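Local coordinates for putative HpcE protein (Mycolicibacterium smegmatis, PDB 6V77) that is of unestablished function but belongs to the fumarylacetoacetate hydrolase fold family and carries a zinc ion in a carboxylate site, at residues G198-N202 / G203-Q207; P33-L36 / Y37-D41; L214-P217 / V218-I222; I4-G8 / R9-V13; V75-Y79 / D80-T84. All coordinates share one frame; numbering follows the deposited sequence. Where two conformers were deposited one is given.

Contact 1: residues G198-N202 / G203-Q207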
loop_
_atom_site.group_PDB
_atom_site.type_symbol
_atom_site.label_atom_id
_atom_site.label_comp_id
_atom_site.label_asym_id
_atom_site.label_seq_id
_atom_site.Cartn_x
_atom_site.Cartn_y
_atom_site.Cartn_z
ATOM N N GLY B 198 20.393 -15.912 0.829
ATOM C CA GLY B 198 20.877 -16.024 2.193
ATOM C C GLY B 198 21.235 -14.672 2.765
ATOM O O GLY B 198 21.080 -13.632 2.122
ATOM N N ALA B 199 21.733 -14.710 4.000
ATOM C CA ALA B 199 22.085 -13.502 4.726
ATOM C C ALA B 199 23.154 -13.868 5.732
ATOM O O ALA B 199 23.178 -14.996 6.232
ATOM C CB ALA B 199 20.885 -12.877 5.454
ATOM N N GLU B 200 24.043 -12.908 6.006
ATOM C CA GLU B 200 25.118 -13.072 6.983
ATOM C C GLU B 200 25.164 -11.838 7.871
ATOM O O GLU B 200 24.878 -10.724 7.422
ATOM C CB GLU B 200 26.498 -13.273 6.308
ATOM C CG GLU B 200 26.507 -14.434 5.350
ATOM C CD GLU B 200 27.601 -14.340 4.311
ATOM O OE1 GLU B 200 28.358 -13.341 4.309
ATOM O OE2 GLU B 200 27.692 -15.279 3.493
ATOM N N ILE B 201 25.511 -12.041 9.144
ATOM C CA ILE B 201 25.677 -10.951 10.089
ATOM C C ILE B 201 27.116 -11.010 10.576
ATOM O O ILE B 201 27.555 -12.046 11.091
ATOM C CB ILE B 201 24.708 -11.050 11.275
ATOM C CG1 ILE B 201 23.268 -10.947 10.780
ATOM C CG2 ILE B 201 25.015 -9.956 12.288
ATOM C CD1 ILE B 201 22.274 -11.057 11.891
ATOM N N ASN B 202 27.851 -9.916 10.372
ATOM C CA ASN B 202 29.261 -9.844 10.729
ATOM C C ASN B 202 30.025 -11.043 10.171
ATOM O O ASN B 202 30.909 -11.608 10.817
ATOM C CB ASN B 202 29.408 -9.714 12.240
ATOM C CG ASN B 202 28.616 -8.541 12.781
ATOM O OD1 ASN B 202 28.453 -7.530 12.094
ATOM N ND2 ASN B 202 28.103 -8.672 14.003
ATOM N N GLY B 203 29.652 -11.454 8.954
ATOM C CA GLY B 203 30.359 -12.520 8.263
ATOM C C GLY B 203 29.935 -13.936 8.605
ATOM O O GLY B 203 30.512 -14.883 8.060
ATOM N N GLU B 204 28.948 -14.118 9.475
ATOM C CA GLU B 204 28.460 -15.435 9.872
ATOM C C GLU B 204 27.109 -15.670 9.207
ATOM O O GLU B 204 26.224 -14.818 9.301
ATOM C CB GLU B 204 28.327 -15.516 11.397
ATOM C CG GLU B 204 27.282 -16.509 11.920
ATOM C CD GLU B 204 26.946 -16.312 13.402
ATOM O OE1 GLU B 204 27.621 -15.505 14.073
ATOM O OE2 GLU B 204 25.998 -16.960 13.894
ATOM N N THR B 205 26.953 -16.817 8.533
ATOM C CA THR B 205 25.675 -17.092 7.876
ATOM C C THR B 205 24.574 -17.214 8.920
ATOM O O THR B 205 24.747 -17.887 9.944
ATOM C CB THR B 205 25.732 -18.372 7.033
ATOM O OG1 THR B 205 26.754 -18.252 6.040
ATOM C CG2 THR B 205 24.393 -18.601 6.321
ATOM N N VAL B 206 23.461 -16.530 8.674
ATOM C CA VAL B 206 22.263 -16.680 9.487
ATOM C C VAL B 206 21.067 -17.172 8.685
ATOM O O VAL B 206 20.135 -17.739 9.280
ATOM C CB VAL B 206 21.912 -15.365 10.212
ATOM C CG1 VAL B 206 22.986 -15.041 11.276
ATOM C CG2 VAL B 206 21.770 -14.235 9.219
ATOM N N GLN B 207 21.034 -16.965 7.367
ATOM C CA GLN B 207 20.028 -17.584 6.514
ATOM C C GLN B 207 20.704 -18.124 5.265
ATOM O O GLN B 207 21.651 -17.519 4.759
ATOM C CB GLN B 207 18.939 -16.590 6.116
ATOM C CG GLN B 207 18.050 -16.128 7.276
ATOM C CD GLN B 207 16.938 -15.221 6.788
ATOM O OE1 GLN B 207 17.180 -14.054 6.471
ATOM N NE2 GLN B 207 15.723 -15.762 6.679
HETATM O O HOH W 1 28.031 -9.757 7.105
HETATM O O HOH W 2 26.071 -17.550 3.188
#
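Backbone hydrogen bonds join Ala199 and Ile201 to the returning strand 204-207. Ile201 and Glu204 form a hydrogen-bonded antiparallel pair, Ile201 N reaching Glu204 O at 2.9 Å and Glu204 N answering to Ile201 O. Farther from the turn, Ala199 O takes two donors from the same face of its plane, Val206 N at 2.9 Å and Gln207 N at 3.1 Å, while Ala199 N binds Gln207 O. Two residues thus stand opposite one: a classic beta bulge, set in a beta hairpin whose tip, Ile201 to Glu204, is a type I' turn. Gly203 sits there at phi 85°, a backbone angle that suits glycine. This hairpin forms one margin of the five-stranded sheet within the chain.

Apolar contact gathers round Val206. Its CG2 lies 3.9 Å from Ile201 CG1, the two side chains crossing at about a right angle, and the same methyl comes within 4.1 Å of Ala199 CB. Trp120 packs on both Ile201 and Val206.

Polar side chains work partly through water. Glu200 and Thr205, a non-hydrogen-bonded pair, lie on the sheet face opposite to Ala199, Ile201 and Gln207. Glu200 CG is anti to its carbonyl carbon (chi1 -56°), which brings it 3.8 Å from Thr205 CA; one water gives a hydrogen bond to Glu200 OE2 at 2.8 Å and also bonds Thr205 OG1. Asn202 turns its amide to Glu260 and Asp259, and Gln207 holds Val122 N and Thr241 OG1.

Contact 2: residues P33-L36 / Y37-D41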
loop_
_atom_site.group_PDB
_atom_site.type_symbol
_atom_site.label_atom_id
_atom_site.label_comp_id
_atom_site.label_asym_id
_atom_site.label_seq_id
_atom_site.Cartn_x
_atom_site.Cartn_y
_atom_site.Cartn_z
ATOM N N PRO B 33 11.626 4.880 -12.973
ATOM C CA PRO B 33 11.533 3.426 -13.201
ATOM C C PRO B 33 10.111 2.942 -13.431
ATOM O O PRO B 33 9.892 2.108 -14.317
ATOM C CB PRO B 33 12.143 2.835 -11.920
ATOM C CG PRO B 33 13.098 3.886 -11.444
ATOM C CD PRO B 33 12.382 5.198 -11.747
ATOM N N GLN B 34 9.123 3.451 -12.689
ATOM C CA GLN B 34 7.776 2.914 -12.880
ATOM C C GLN B 34 7.257 3.150 -14.298
ATOM O O GLN B 34 6.405 2.383 -14.758
ATOM C CB GLN B 34 6.783 3.493 -11.864
ATOM C CG GLN B 34 7.227 3.501 -10.370
ATOM C CD GLN B 34 7.424 2.117 -9.701
ATOM O OE1 GLN B 34 8.278 1.992 -8.839
ATOM N NE2 GLN B 34 6.606 1.118 -10.047
ATOM N N ASP B 35 7.774 4.158 -15.018
ATOM C CA ASP B 35 7.340 4.379 -16.400
ATOM C C ASP B 35 7.741 3.218 -17.290
ATOM O O ASP B 35 7.043 2.900 -18.262
ATOM C CB ASP B 35 7.931 5.673 -16.972
ATOM C CG ASP B 35 7.619 5.857 -18.474
ATOM O OD1 ASP B 35 6.452 6.136 -18.798
ATOM O OD2 ASP B 35 8.525 5.720 -19.334
ATOM N N LEU B 36 8.886 2.603 -17.003
ATOM C CA LEU B 36 9.297 1.444 -17.778
ATOM C C LEU B 36 8.337 0.291 -17.567
ATOM O O LEU B 36 7.915 -0.357 -18.529
ATOM C CB LEU B 36 10.715 1.019 -17.406
ATOM C CG LEU B 36 11.794 1.511 -18.347
ATOM C CD1 LEU B 36 11.714 3.005 -18.513
ATOM C CD2 LEU B 36 13.132 1.099 -17.796
ATOM N N TYR B 37 7.980 0.014 -16.307
ATOM C CA TYR B 37 7.099 -1.121 -16.048
ATOM C C TYR B 37 5.742 -0.898 -16.681
ATOM O O TYR B 37 5.139 -1.839 -17.211
ATOM C CB TYR B 37 6.989 -1.378 -14.540
ATOM C CG TYR B 37 8.367 -1.529 -13.934
ATOM C CD1 TYR B 37 9.299 -2.404 -14.490
ATOM C CD2 TYR B 37 8.764 -0.747 -12.847
ATOM C CE1 TYR B 37 10.576 -2.525 -13.971
ATOM C CE2 TYR B 37 10.049 -0.862 -12.319
ATOM C CZ TYR B 37 10.944 -1.753 -12.882
ATOM O OH TYR B 37 12.218 -1.870 -12.392
ATOM N N GLN B 38 5.255 0.349 -16.673
ATOM C CA GLN B 38 3.956 0.622 -17.265
ATOM C C GLN B 38 3.984 0.400 -18.772
ATOM O O GLN B 38 2.955 0.069 -19.366
ATOM C CB GLN B 38 3.520 2.050 -16.929
ATOM C CG GLN B 38 2.130 2.394 -17.383
ATOM C CD GLN B 38 1.059 1.582 -16.670
ATOM O OE1 GLN B 38 1.193 1.259 -15.490
ATOM N NE2 GLN B 38 -0.002 1.241 -17.387
ATOM N N HIS B 39 5.146 0.559 -19.401
ATOM C CA HIS B 39 5.293 0.361 -20.837
ATOM C C HIS B 39 6.335 -0.721 -21.114
ATOM O O HIS B 39 7.166 -0.585 -22.013
ATOM C CB HIS B 39 5.668 1.669 -21.528
ATOM C CG HIS B 39 4.713 2.790 -21.258
ATOM N ND1 HIS B 39 3.489 2.899 -21.884
ATOM C CD2 HIS B 39 4.805 3.853 -20.424
ATOM C CE1 HIS B 39 2.868 3.981 -21.450
ATOM N NE2 HIS B 39 3.645 4.576 -20.561
ATOM N N TRP B 40 6.250 -1.824 -20.361
ATOM C CA TRP B 40 7.318 -2.831 -20.320
ATOM C C TRP B 40 7.586 -3.446 -21.689
ATOM O O TRP B 40 8.737 -3.516 -22.132
ATOM C CB TRP B 40 6.961 -3.925 -19.310
ATOM C CG TRP B 40 8.067 -4.944 -19.079
ATOM C CD1 TRP B 40 8.019 -6.285 -19.330
ATOM C CD2 TRP B 40 9.375 -4.686 -18.541
ATOM N NE1 TRP B 40 9.218 -6.878 -18.984
ATOM C CE2 TRP B 40 10.061 -5.915 -18.494
ATOM C CE3 TRP B 40 10.021 -3.535 -18.085
ATOM C CZ2 TRP B 40 11.382 -6.025 -18.014
ATOM C CZ3 TRP B 40 11.324 -3.648 -17.601
ATOM C CH2 TRP B 40 11.983 -4.882 -17.583
ATOM N N ASP B 41 6.535 -3.907 -22.382
ATOM C CA ASP B 41 6.774 -4.591 -23.649
ATOM C C ASP B 41 7.375 -3.643 -24.674
ATOM O O ASP B 41 8.317 -4.006 -25.391
ATOM C CB ASP B 41 5.483 -5.206 -24.184
ATOM C CG ASP B 41 5.034 -6.401 -23.380
ATOM O OD1 ASP B 41 5.823 -6.886 -22.544
ATOM O OD2 ASP B 41 3.893 -6.859 -23.584
#
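With chi1 at -54°, CG of Tyr37 lies anti to its own carbonyl carbon, and the ring swings back along the helix so that one face lies against Pro33 O, 3.4 Å from Tyr37 CD2. Pro33 CB adds a loose apolar touch to the same ring. Asp35 has CG anti to the backbone N (chi1 174°), which carries its carboxylate to the ring of His39, four residues on; Asp35 OD1 approaches the ring edge 3.3 Å from His39 CD2, with the two planes 56° apart. The backbone follows the helical i to i+4 pattern: Gln38 N binds Gln34 O at 3.0 Å, and His39 N binds Asp35 O at 3.2 Å.

His39 then leaves helical angles and stands at the N-cap position of helix 40-49, a kink between two helices. Leu3 of strand 2-6 packs on Leu36 and Trp40.

The polar ends are largely engaged beyond the turn: Asp35 OD2 accepts from Gly30 N, and Tyr37 OH bonds Pro65 O. The carboxylate beside His39 would probably favour a positive charge on that imidazole.

Contact 3: residues L214-P217 / V218-I222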
loop_
_atom_site.group_PDB
_atom_site.type_symbol
_atom_site.label_atom_id
_atom_site.label_comp_id
_atom_site.label_asym_id
_atom_site.label_seq_id
_atom_site.Cartn_x
_atom_site.Cartn_y
_atom_site.Cartn_z
ATOM N N LEU B 214 10.009 -22.470 -1.524
ATOM C CA LEU B 214 8.812 -21.673 -1.282
ATOM C C LEU B 214 7.600 -22.596 -1.158
ATOM O O LEU B 214 7.425 -23.520 -1.956
ATOM C CB LEU B 214 8.590 -20.665 -2.427
ATOM C CG LEU B 214 9.487 -19.423 -2.424
ATOM C CD1 LEU B 214 9.403 -18.749 -3.787
ATOM C CD2 LEU B 214 9.025 -18.430 -1.331
ATOM N N ILE B 215 6.774 -22.365 -0.138
ATOM C CA ILE B 215 5.534 -23.125 -0.023
ATOM C C ILE B 215 4.602 -22.763 -1.169
ATOM O O ILE B 215 4.004 -23.629 -1.816
ATOM C CB ILE B 215 4.870 -22.862 1.341
ATOM C CG1 ILE B 215 5.772 -23.339 2.479
ATOM C CG2 ILE B 215 3.511 -23.547 1.414
ATOM C CD1 ILE B 215 5.298 -22.881 3.869
ATOM N N PHE B 216 4.474 -21.470 -1.435
ATOM C CA PHE B 216 3.692 -20.956 -2.553
ATOM C C PHE B 216 4.669 -20.305 -3.518
ATOM O O PHE B 216 5.201 -19.224 -3.225
ATOM C CB PHE B 216 2.650 -19.955 -2.050
ATOM C CG PHE B 216 1.808 -20.501 -0.925
ATOM C CD1 PHE B 216 0.831 -21.463 -1.175
ATOM C CD2 PHE B 216 2.011 -20.077 0.380
ATOM C CE1 PHE B 216 0.071 -21.986 -0.140
ATOM C CE2 PHE B 216 1.255 -20.602 1.416
ATOM C CZ PHE B 216 0.291 -21.557 1.153
ATOM N N PRO B 217 4.999 -20.950 -4.633
ATOM C CA PRO B 217 5.982 -20.379 -5.559
ATOM C C PRO B 217 5.490 -19.074 -6.156
ATOM O O PRO B 217 4.327 -18.699 -6.025
ATOM C CB PRO B 217 6.127 -21.457 -6.634
ATOM C CG PRO B 217 5.789 -22.723 -5.926
ATOM C CD PRO B 217 4.676 -22.345 -4.971
ATOM N N VAL B 218 6.414 -18.389 -6.839
ATOM C CA VAL B 218 6.113 -17.080 -7.419
ATOM C C VAL B 218 4.842 -17.135 -8.262
ATOM O O VAL B 218 3.956 -16.282 -8.131
ATOM C CB VAL B 218 7.311 -16.573 -8.246
ATOM C CG1 VAL B 218 6.908 -15.358 -9.080
ATOM C CG2 VAL B 218 8.483 -16.207 -7.311
ATOM N N SER B 219 4.716 -18.160 -9.112
ATOM C CA SER B 219 3.551 -18.223 -9.996
ATOM C C SER B 219 2.270 -18.364 -9.196
ATOM O O SER B 219 1.233 -17.798 -9.554
ATOM C CB SER B 219 3.679 -19.396 -10.973
ATOM O OG SER B 219 4.739 -19.179 -11.878
ATOM N N ASN B 220 2.318 -19.153 -8.128
ATOM C CA ASN B 220 1.133 -19.343 -7.304
ATOM C C ASN B 220 0.765 -18.056 -6.581
ATOM O O ASN B 220 -0.417 -17.717 -6.472
ATOM C CB ASN B 220 1.377 -20.477 -6.309
ATOM C CG ASN B 220 0.179 -20.739 -5.427
ATOM O OD1 ASN B 220 0.044 -20.149 -4.362
ATOM N ND2 ASN B 220 -0.714 -21.612 -5.881
ATOM N N LEU B 221 1.764 -17.336 -6.066
ATOM C CA LEU B 221 1.506 -16.045 -5.434
ATOM C C LEU B 221 0.795 -15.086 -6.387
ATOM O O LEU B 221 -0.183 -14.435 -6.015
ATOM C CB LEU B 221 2.818 -15.425 -4.963
ATOM C CG LEU B 221 3.539 -16.127 -3.809
ATOM C CD1 LEU B 221 4.882 -15.431 -3.569
ATOM C CD2 LEU B 221 2.673 -16.136 -2.523
ATOM N N ILE B 222 1.303 -14.964 -7.614
ATOM C CA ILE B 222 0.712 -14.032 -8.577
ATOM C C ILE B 222 -0.726 -14.426 -8.879
ATOM O O ILE B 222 -1.639 -13.588 -8.848
ATOM C CB ILE B 222 1.578 -13.973 -9.845
ATOM C CG1 ILE B 222 2.887 -13.219 -9.532
ATOM C CG2 ILE B 222 0.797 -13.374 -11.013
ATOM C CD1 ILE B 222 3.978 -13.443 -10.595
#
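Phe216 and Asn220 lie obliquely against each other, ring and amide planes only 22° apart. Asn220 OD1 does the touching, 3.5 Å from Phe216 CB and equally near Phe216 CD1. The amide gets there because CG of Asn220 stands anti to its backbone N (chi1 -179°), which aims the side chain back at the residues before the helix. Ile215 CG2 sits over the centre of one face of the Phe216 ring. Leu221 meets the same methylene: Leu221 CD2 is 3.8 Å from Phe216 CB, and Leu221 CG rests near the carbonyl oxygens of both Phe216 and Pro217. The Pro217 ring edges up to Asn220, its CD 4.0 Å from Asn220 CB.

Pro217 is the N-cap residue of helix 218-226. Its carbonyl opens the helical bonding: Leu221 N reaches Pro217 O at 2.9 Å, nearly along the C=O axis. Val218 turns to Leu124 and Val126 of strand 118-128.

The hydrogen bond from Asn220 ND2 to Glu137 OE1 probably helps to set the rotation of the amide and so keeps OD1 turned to the C-H groups of Phe216.

Contact 4: residues I4-G8 / R9-V13. With SO4 (sulfate ion), chain P.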
loop_
_atom_site.group_PDB
_atom_site.type_symbol
_atom_site.label_atom_id
_atom_site.label_comp_id
_atom_site.label_asym_id
_atom_site.label_seq_id
_atom_site.Cartn_x
_atom_site.Cartn_y
_atom_site.Cartn_z
ATOM N N ILE B 4 19.096 -0.665 -13.205
ATOM C CA ILE B 4 19.523 -0.091 -11.932
ATOM C C ILE B 4 19.041 1.354 -11.878
ATOM O O ILE B 4 19.114 2.092 -12.868
ATOM C CB ILE B 4 21.050 -0.208 -11.735
ATOM C CG1 ILE B 4 21.469 0.211 -10.309
ATOM C CG2 ILE B 4 21.821 0.556 -12.802
ATOM C CD1 ILE B 4 22.964 -0.044 -10.030
ATOM N N ASN B 5 18.524 1.737 -10.722
ATOM C CA ASN B 5 18.025 3.081 -10.458
ATOM C C ASN B 5 19.173 3.863 -9.824
ATOM O O ASN B 5 19.634 3.510 -8.740
ATOM C CB ASN B 5 16.802 2.985 -9.534
ATOM C CG ASN B 5 16.262 4.337 -9.105
ATOM O OD1 ASN B 5 16.714 5.372 -9.589
ATOM N ND2 ASN B 5 15.303 4.333 -8.167
ATOM N N LEU B 6 19.682 4.874 -10.525
ATOM C CA LEU B 6 20.791 5.681 -10.029
ATOM C C LEU B 6 20.323 7.119 -9.896
ATOM O O LEU B 6 19.943 7.741 -10.896
ATOM C CB LEU B 6 22.010 5.600 -10.954
ATOM C CG LEU B 6 22.655 4.215 -11.048
ATOM C CD1 LEU B 6 23.699 4.216 -12.168
ATOM C CD2 LEU B 6 23.283 3.827 -9.700
ATOM N N ASP B 7 20.360 7.635 -8.663
ATOM C CA ASP B 7 19.874 8.980 -8.357
ATOM C C ASP B 7 18.484 9.214 -8.950
ATOM O O ASP B 7 18.195 10.275 -9.505
ATOM C CB ASP B 7 20.859 10.041 -8.846
ATOM C CG ASP B 7 22.140 10.053 -8.048
ATOM O OD1 ASP B 7 22.129 9.608 -6.873
ATOM O OD2 ASP B 7 23.160 10.536 -8.590
ATOM N N GLY B 8 17.617 8.211 -8.838
ATOM C CA GLY B 8 16.241 8.341 -9.302
ATOM C C GLY B 8 16.008 8.159 -10.786
ATOM O O GLY B 8 14.844 8.229 -11.224
ATOM N N ARG B 9 17.053 7.925 -11.576
ATOM C CA ARG B 9 16.944 7.749 -13.024
ATOM C C ARG B 9 17.232 6.301 -13.393
ATOM O O ARG B 9 18.264 5.748 -12.985
ATOM C CB ARG B 9 17.934 8.652 -13.756
ATOM C CG ARG B 9 17.733 10.127 -13.489
ATOM C CD ARG B 9 18.713 10.945 -14.297
ATOM N NE ARG B 9 18.484 10.789 -15.729
ATOM C CZ ARG B 9 17.610 11.519 -16.415
ATOM N NH1 ARG B 9 17.449 11.327 -17.722
ATOM N NH2 ARG B 9 16.887 12.439 -15.789
ATOM N N ILE B 10 16.351 5.694 -14.177
ATOM C CA ILE B 10 16.521 4.271 -14.467
ATOM C C ILE B 10 17.568 4.095 -15.558
ATOM O O ILE B 10 17.599 4.838 -16.550
ATOM C CB ILE B 10 15.170 3.614 -14.821
ATOM C CG1 ILE B 10 15.308 2.086 -14.837
ATOM C CG2 ILE B 10 14.603 4.137 -16.158
ATOM C CD1 ILE B 10 15.673 1.446 -13.465
ATOM N N HIS B 11 18.464 3.132 -15.349
ATOM C CA HIS B 11 19.546 2.838 -16.270
ATOM C C HIS B 11 19.510 1.379 -16.686
ATOM O O HIS B 11 19.095 0.506 -15.918
ATOM C CB HIS B 11 20.924 3.099 -15.636
ATOM C CG HIS B 11 21.285 4.548 -15.529
ATOM N ND1 HIS B 11 20.572 5.440 -14.761
ATOM C CD2 HIS B 11 22.309 5.250 -16.073
ATOM C CE1 HIS B 11 21.129 6.637 -14.849
ATOM N NE2 HIS B 11 22.184 6.548 -15.642
ATOM N N LEU B 12 20.001 1.129 -17.896
ATOM C CA LEU B 12 20.208 -0.214 -18.408
ATOM C C LEU B 12 21.652 -0.609 -18.135
ATOM O O LEU B 12 22.566 0.191 -18.356
ATOM C CB LEU B 12 19.892 -0.246 -19.912
ATOM C CG LEU B 12 19.854 -1.563 -20.687
ATOM C CD1 LEU B 12 18.835 -2.527 -20.112
ATOM C CD2 LEU B 12 19.543 -1.276 -22.148
ATOM N N VAL B 13 21.851 -1.816 -17.606
ATOM C CA VAL B 13 23.191 -2.360 -17.411
ATOM C C VAL B 13 23.697 -2.857 -18.759
ATOM O O VAL B 13 23.068 -3.714 -19.388
ATOM C CB VAL B 13 23.188 -3.492 -16.377
ATOM C CG1 VAL B 13 24.532 -4.272 -16.430
ATOM C CG2 VAL B 13 22.920 -2.944 -14.982
HETATM S S SO4 P . 14.859 14.045 -18.642
HETATM O O1 SO4 P . 15.920 13.272 -19.288
HETATM O O2 SO4 P . 15.323 14.513 -17.341
HETATM O O3 SO4 P . 13.666 13.223 -18.461
HETATM O O4 SO4 P . 14.520 15.183 -19.491
#
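One face of the His11 ring carries Leu6 CD1, which stands over the ring centre in a CH-pi contact, 4.2 Å from the His11 centroid. The edge is used as well: His11 ND1 donates to Arg9 O at 2.9 Å, with the acceptor in the ring plane. Leu6 N reaches that oxygen from the opposite face of the carbonyl plane, so two donors grip it; the in-plane bond at ND1, with Leu6 over the face, helps to fix how the imidazole is turned. The guanidinium of Arg9 meets a sulfate ion at its edge, Arg9 NH1 binding O1 at 2.9 Å and Arg9 NH2 binding O2 at 3.0 Å, a two-pronged grip. A bend at chi3 (64°) turns the chain, and Arg9 NE makes a salt bridge with Asp20.

This is a tight hairpin of strands 2-6 and 9-14, closed by a type I' turn from Leu6 to Arg9. Ile4 and His11 form the next hydrogen-bonded pair.

ND1 being the donor, His11 has a hydrogen there, while the positive charge of Arg9 is probably balanced by Asp20 and by an anion probably from the crystallisation liquor.

Contact 5: residues V75-Y79 / D80-T84. With SO4 (sulfate ion), chain O.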
loop_
_atom_site.group_PDB
_atom_site.type_symbol
_atom_site.label_atom_id
_atom_site.label_comp_id
_atom_site.label_asym_id
_atom_site.label_seq_id
_atom_site.Cartn_x
_atom_site.Cartn_y
_atom_site.Cartn_z
ATOM N N VAL B 75 4.630 -11.297 1.869
ATOM C CA VAL B 75 4.138 -12.636 2.139
ATOM C C VAL B 75 4.789 -13.125 3.425
ATOM O O VAL B 75 6.014 -13.037 3.575
ATOM C CB VAL B 75 4.448 -13.572 0.962
ATOM C CG1 VAL B 75 3.976 -14.988 1.254
ATOM C CG2 VAL B 75 3.805 -13.015 -0.340
ATOM N N GLY B 76 3.969 -13.600 4.367
ATOM C CA GLY B 76 4.475 -14.233 5.568
ATOM C C GLY B 76 4.504 -15.748 5.423
ATOM O O GLY B 76 3.869 -16.310 4.541
ATOM N N LEU B 77 5.246 -16.398 6.317
ATOM C CA LEU B 77 5.357 -17.854 6.405
ATOM C C LEU B 77 5.277 -18.558 5.059
ATOM O O LEU B 77 4.296 -19.254 4.785
ATOM C CB LEU B 77 4.268 -18.409 7.323
ATOM C CG LEU B 77 4.165 -17.715 8.685
ATOM C CD1 LEU B 77 3.069 -18.349 9.517
ATOM C CD2 LEU B 77 5.500 -17.738 9.430
ATOM N N ASN B 78 6.288 -18.385 4.207
ATOM C CA ASN B 78 6.267 -18.994 2.881
ATOM C C ASN B 78 7.466 -19.906 2.649
ATOM O O ASN B 78 7.767 -20.258 1.509
ATOM C CB ASN B 78 6.168 -17.915 1.794
ATOM C CG ASN B 78 5.662 -18.469 0.470
ATOM O OD1 ASN B 78 5.151 -19.587 0.412
ATOM N ND2 ASN B 78 5.792 -17.684 -0.596
ATOM N N TYR B 79 8.153 -20.305 3.722
ATOM C CA TYR B 79 9.103 -21.410 3.718
ATOM C C TYR B 79 8.761 -22.246 4.941
ATOM O O TYR B 79 8.498 -21.688 6.010
ATOM C CB TYR B 79 10.568 -20.935 3.807
ATOM C CG TYR B 79 11.107 -20.175 2.605
ATOM C CD1 TYR B 79 12.061 -20.758 1.765
ATOM C CD2 TYR B 79 10.681 -18.866 2.323
ATOM C CE1 TYR B 79 12.576 -20.073 0.671
ATOM C CE2 TYR B 79 11.183 -18.172 1.215
ATOM C CZ TYR B 79 12.135 -18.783 0.403
ATOM O OH TYR B 79 12.647 -18.109 -0.682
ATOM N N ASP B 80 8.732 -23.569 4.792
ATOM C CA ASP B 80 8.222 -24.391 5.888
ATOM C C ASP B 80 9.050 -24.212 7.150
ATOM O O ASP B 80 8.498 -24.130 8.253
ATOM C CB ASP B 80 8.192 -25.867 5.506
ATOM C CG ASP B 80 7.438 -26.707 6.530
ATOM O OD1 ASP B 80 6.361 -26.254 6.987
ATOM O OD2 ASP B 80 7.917 -27.809 6.883
ATOM N N ASP B 81 10.372 -24.155 7.013
ATOM C CA ASP B 81 11.210 -24.077 8.201
ATOM C C ASP B 81 11.102 -22.714 8.875
ATOM O O ASP B 81 11.304 -22.614 10.087
ATOM C CB ASP B 81 12.651 -24.406 7.831
ATOM C CG ASP B 81 12.796 -25.827 7.324
ATOM O OD1 ASP B 81 11.899 -26.655 7.608
ATOM O OD2 ASP B 81 13.802 -26.112 6.639
ATOM N N HIS B 82 10.757 -21.656 8.125
ATOM C CA HIS B 82 10.495 -20.382 8.784
ATOM C C HIS B 82 9.146 -20.408 9.495
ATOM O O HIS B 82 9.005 -19.846 10.587
ATOM C CB HIS B 82 10.544 -19.217 7.794
ATOM C CG HIS B 82 10.175 -17.902 8.414
ATOM N ND1 HIS B 82 10.867 -17.372 9.485
ATOM C CD2 HIS B 82 9.167 -17.034 8.149
ATOM C CE1 HIS B 82 10.315 -16.224 9.838
ATOM N NE2 HIS B 82 9.283 -15.994 9.043
ATOM N N ALA B 83 8.139 -21.053 8.894
ATOM C CA ALA B 83 6.874 -21.266 9.594
ATOM C C ALA B 83 7.092 -21.971 10.932
ATOM O O ALA B 83 6.561 -21.545 11.969
ATOM C CB ALA B 83 5.920 -22.072 8.713
ATOM N N THR B 84 7.892 -23.043 10.933
ATOM C CA THR B 84 8.136 -23.783 12.169
ATOM C C THR B 84 8.760 -22.893 13.238
ATOM O O THR B 84 8.386 -22.965 14.413
ATOM C CB THR B 84 9.060 -24.980 11.909
ATOM O OG1 THR B 84 8.565 -25.754 10.808
ATOM C CG2 THR B 84 9.143 -25.853 13.140
HETATM S S SO4 O . 6.982 -12.959 8.813
HETATM O O1 SO4 O . 7.436 -14.242 9.339
HETATM O O2 SO4 O . 7.469 -11.849 9.634
HETATM O O3 SO4 O . 7.466 -12.762 7.445
HETATM O O4 SO4 O . 5.521 -12.954 8.768
#
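Leu77 lays its CD2 methyl alongside the next helix, 3.8 Å from Ala83 CA and 3.9 Å from His82 CD2, its side chain crossing that of His82 at about a right angle. Leu77 CB and Ala83 CB add a looser contact, and Pro163 of the second subunit also packs on this leucine. His82 has CG anti to its backbone N (chi1 176°), which points the ring back beside Leu77 and toward a sulfate ion. There His82 NE2 donates to sulfate O1 at 2.6 Å, a nearly straight bond with the anion at the ring edge. Behind it, His82 ND1 bonds Glu85 OE2, so the imidazole is held at both nitrogens. Lys171, Arg156 and Gln159 bind the same sulfate.

Tyr79 is the N-cap residue: Ala83 N reaches Tyr79 O at 3.0 Å, and His82 N shares that oxygen weakly. The arrangement is a strand-to-helix turn, strand 72-76 running into helix 80-85, which sets His82 and a sulfate, probably from the crystallisation liquor, near the zinc site of this fumarylacetoacetate hydrolase fold, the His82 side chain about 6 Å from the zinc ion.

Overall arrangement
From the N terminus, contact 4 comes first, turning strand 2-6 into strand 9-14. Contact 2 follows, joining helices 33-38 and 40-49, and packs on that hairpin: Leu36 CD2 meets Ile10 CG2 at 3.8 Å. Contact 5 leads strand 72-76 into helix 80-85 on the far side of the chain's centre. Contact 1 closes the hairpin 196-201/204-210, and contact 3 starts helix 218-226 soon after. All five are local and in series; none nests in or crosses another. Contacts 3 and 5 meet through Asn78, whose OD1 lies 2.7 Å from Phe216 N, a probable hydrogen bond. Contact 1 comes within about 6 Å of contact 5, nearest atoms, without touching.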